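Local coordinates for protein cytosolic malate dehydrogenase (Trichomonas vaginalis, PDB 4UUO) that probably catalyses the NAD-dependent interconversion of malate and oxaloacetate in the cytosol, as other malate dehydrogenases do, at residues V85-R90 and A101-I106. Sequence-based numbering, arbitrary orientation.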
loop_
_atom_site.group_PDB
_atom_site.type_symbol
_atom_site.label_atom_id
_atom_site.label_comp_id
_atom_site.label_asym_id
_atom_site.label_seq_id
_atom_site.Cartn_x
_atom_site.Cartn_y
_atom_site.Cartn_z
ATOM N N VAL A 85 -0.543 15.083 6.421
ATOM C CA VAL A 85 -0.277 13.914 7.246
ATOM C C VAL A 85 0.728 14.218 8.356
ATOM O O VAL A 85 0.509 13.872 9.521
ATOM C CB VAL A 85 0.258 12.742 6.396
ATOM C CG1 VAL A 85 0.592 11.565 7.283
ATOM C CG2 VAL A 85 -0.747 12.358 5.312
ATOM N N GLY A 86 1.830 14.866 7.980
ATOM C CA GLY A 86 2.911 15.172 8.903
ATOM C C GLY A 86 2.477 16.052 10.058
ATOM O O GLY A 86 1.541 16.839 9.930
ATOM N N SER A 87 3.162 15.912 11.189
ATOM C CA SER A 87 2.844 16.670 12.396
ATOM C C SER A 87 3.887 16.404 13.479
ATOM O O SER A 87 4.806 15.607 13.291
ATOM C CB SER A 87 1.439 16.319 12.913
ATOM O OG SER A 87 1.399 15.029 13.498
ATOM N N PHE A 88 3.747 17.083 14.610
ATOM C CA PHE A 88 4.624 16.833 15.744
ATOM C C PHE A 88 3.968 15.805 16.662
ATOM O O PHE A 88 2.953 16.092 17.302
ATOM C CB PHE A 88 4.928 18.129 16.498
ATOM C CG PHE A 88 6.110 18.031 17.425
ATOM C CD1 PHE A 88 6.016 17.339 18.626
ATOM C CD2 PHE A 88 7.317 18.627 17.096
ATOM C CE1 PHE A 88 7.103 17.249 19.478
ATOM C CE2 PHE A 88 8.408 18.546 17.947
ATOM C CZ PHE A 88 8.302 17.857 19.139
ATOM N N PRO A 89 4.548 14.598 16.725
ATOM C CA PRO A 89 3.975 13.468 17.464
ATOM C C PRO A 89 3.928 13.714 18.966
ATOM O O PRO A 89 4.827 14.368 19.497
ATOM C CB PRO A 89 4.927 12.311 17.128
ATOM C CG PRO A 89 6.206 12.962 16.748
ATOM C CD PRO A 89 5.825 14.250 16.077
ATOM N N ARG A 90 2.895 13.214 19.640
ATOM C CA ARG A 90 2.837 13.342 21.092
ATOM C C ARG A 90 3.926 12.476 21.723
ATOM O O ARG A 90 4.031 11.283 21.442
ATOM C CB ARG A 90 1.456 12.962 21.636
ATOM C CG ARG A 90 1.284 13.238 23.127
ATOM C CD ARG A 90 -0.070 13.856 23.437
ATOM N NE ARG A 90 -0.233 14.146 24.863
ATOM C CZ ARG A 90 -1.263 14.807 25.393
ATOM N NH1 ARG A 90 -2.245 15.269 24.623
ATOM N NH2 ARG A 90 -1.309 15.011 26.704
ATOM N N ALA A 101 1.253 23.557 20.853
ATOM C CA ALA A 101 2.267 24.559 20.554
ATOM C C ALA A 101 3.078 24.147 19.333
ATOM O O ALA A 101 3.221 24.925 18.388
ATOM C CB ALA A 101 3.180 24.772 21.753
ATOM N N LYS A 102 3.595 22.920 19.360
ATOM C CA LYS A 102 4.449 22.412 18.291
ATOM C C LYS A 102 3.688 22.262 16.977
ATOM O O LYS A 102 4.176 22.660 15.917
ATOM C CB LYS A 102 5.072 21.072 18.699
ATOM C CG LYS A 102 6.199 21.199 19.723
ATOM C CD LYS A 102 7.315 22.107 19.203
ATOM C CE LYS A 102 8.336 22.450 20.283
ATOM N NZ LYS A 102 9.165 21.277 20.672
ATOM N N ASN A 103 2.487 21.702 17.049
ATOM C CA ASN A 103 1.677 21.502 15.854
ATOM C C ASN A 103 1.115 22.811 15.331
ATOM O O ASN A 103 0.900 22.966 14.126
ATOM C CB ASN A 103 0.548 20.517 16.136
ATOM C CG ASN A 103 1.042 19.092 16.218
ATOM O OD1 ASN A 103 1.303 18.468 15.195
ATOM N ND2 ASN A 103 1.189 18.573 17.436
ATOM N N GLY A 104 0.882 23.748 16.244
ATOM C CA GLY A 104 0.437 25.078 15.876
ATOM C C GLY A 104 1.408 25.750 14.921
ATOM O O GLY A 104 0.998 26.314 13.908
ATOM N N GLY A 105 2.700 25.685 15.236
ATOM C CA GLY A 105 3.711 26.268 14.376
ATOM C C GLY A 105 3.761 25.595 13.019
ATOM O O GLY A 105 3.861 26.263 11.989
ATOM N N ILE A 106 3.689 24.268 13.017
ATOM C CA ILE A 106 3.661 23.507 11.773
ATOM C C ILE A 106 2.478 23.897 10.887
ATOM O O ILE A 106 2.650 24.182 9.702
ATOM C CB ILE A 106 3.595 21.998 12.045
ATOM C CG1 ILE A 106 4.864 21.532 12.754
ATOM C CG2 ILE A 106 3.380 21.222 10.754
ATOM C CD1 ILE A 106 4.824 20.083 13.181
#
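N103 carries CG anti to its carbonyl carbon (chi1 -75°), which places CG off the helix beside F88; chi2 of -77° turns OD1 to F88 N and ND2 to F88 O. F88 has CG anti to its own backbone N (chi1 -164°), and its ring lies against the chain of K102. The N103 amide uses both ends on one residue. F88 N donates to N103 OD1 at 2.9 Å, approaching from above the carbonyl plane. N103 ND2 donates to F88 O at 3.0 Å, in the carbonyl plane and on a lone pair. The two bonds are similarly straight and together restrict rotation of the buried amide. ND2 has a second acceptor, L99 O, one turn earlier in the helix.

The 85-90 segment follows strand 81-84 of the parallel Rossmann sheet, in the NAD-binding domain. It leads into helix 96-117, and the N103 bonds tie it back to the second turn of that helix. N103 is predicted to bind NAD(+), R90 to bind substrate. S87 lies close to G128, another residue predicted to bind NAD(+). The two N103 bonds hold F88 to the helix beside residues of the predicted cofactor and substrate sites.

K102 crosses one face of the F88 ring. K102 CG sits over the F88 ring centre at 3.7 Å, almost on the normal, as a CH-pi contact. K102 CB is over the inner part of the ring, 3.5 Å from F88 CG. K102 NZ reaches the outer part, 3.8 Å from F88 CZ. I106 adds the tip of its chain: CD1 packs 3.9 Å from F88 CB. I106 CD1 also lies beside the S87-F88 peptide, 3.8 Å from S87 C. On the strand side, G86 N is hydrogen-bonded to T9 OG1.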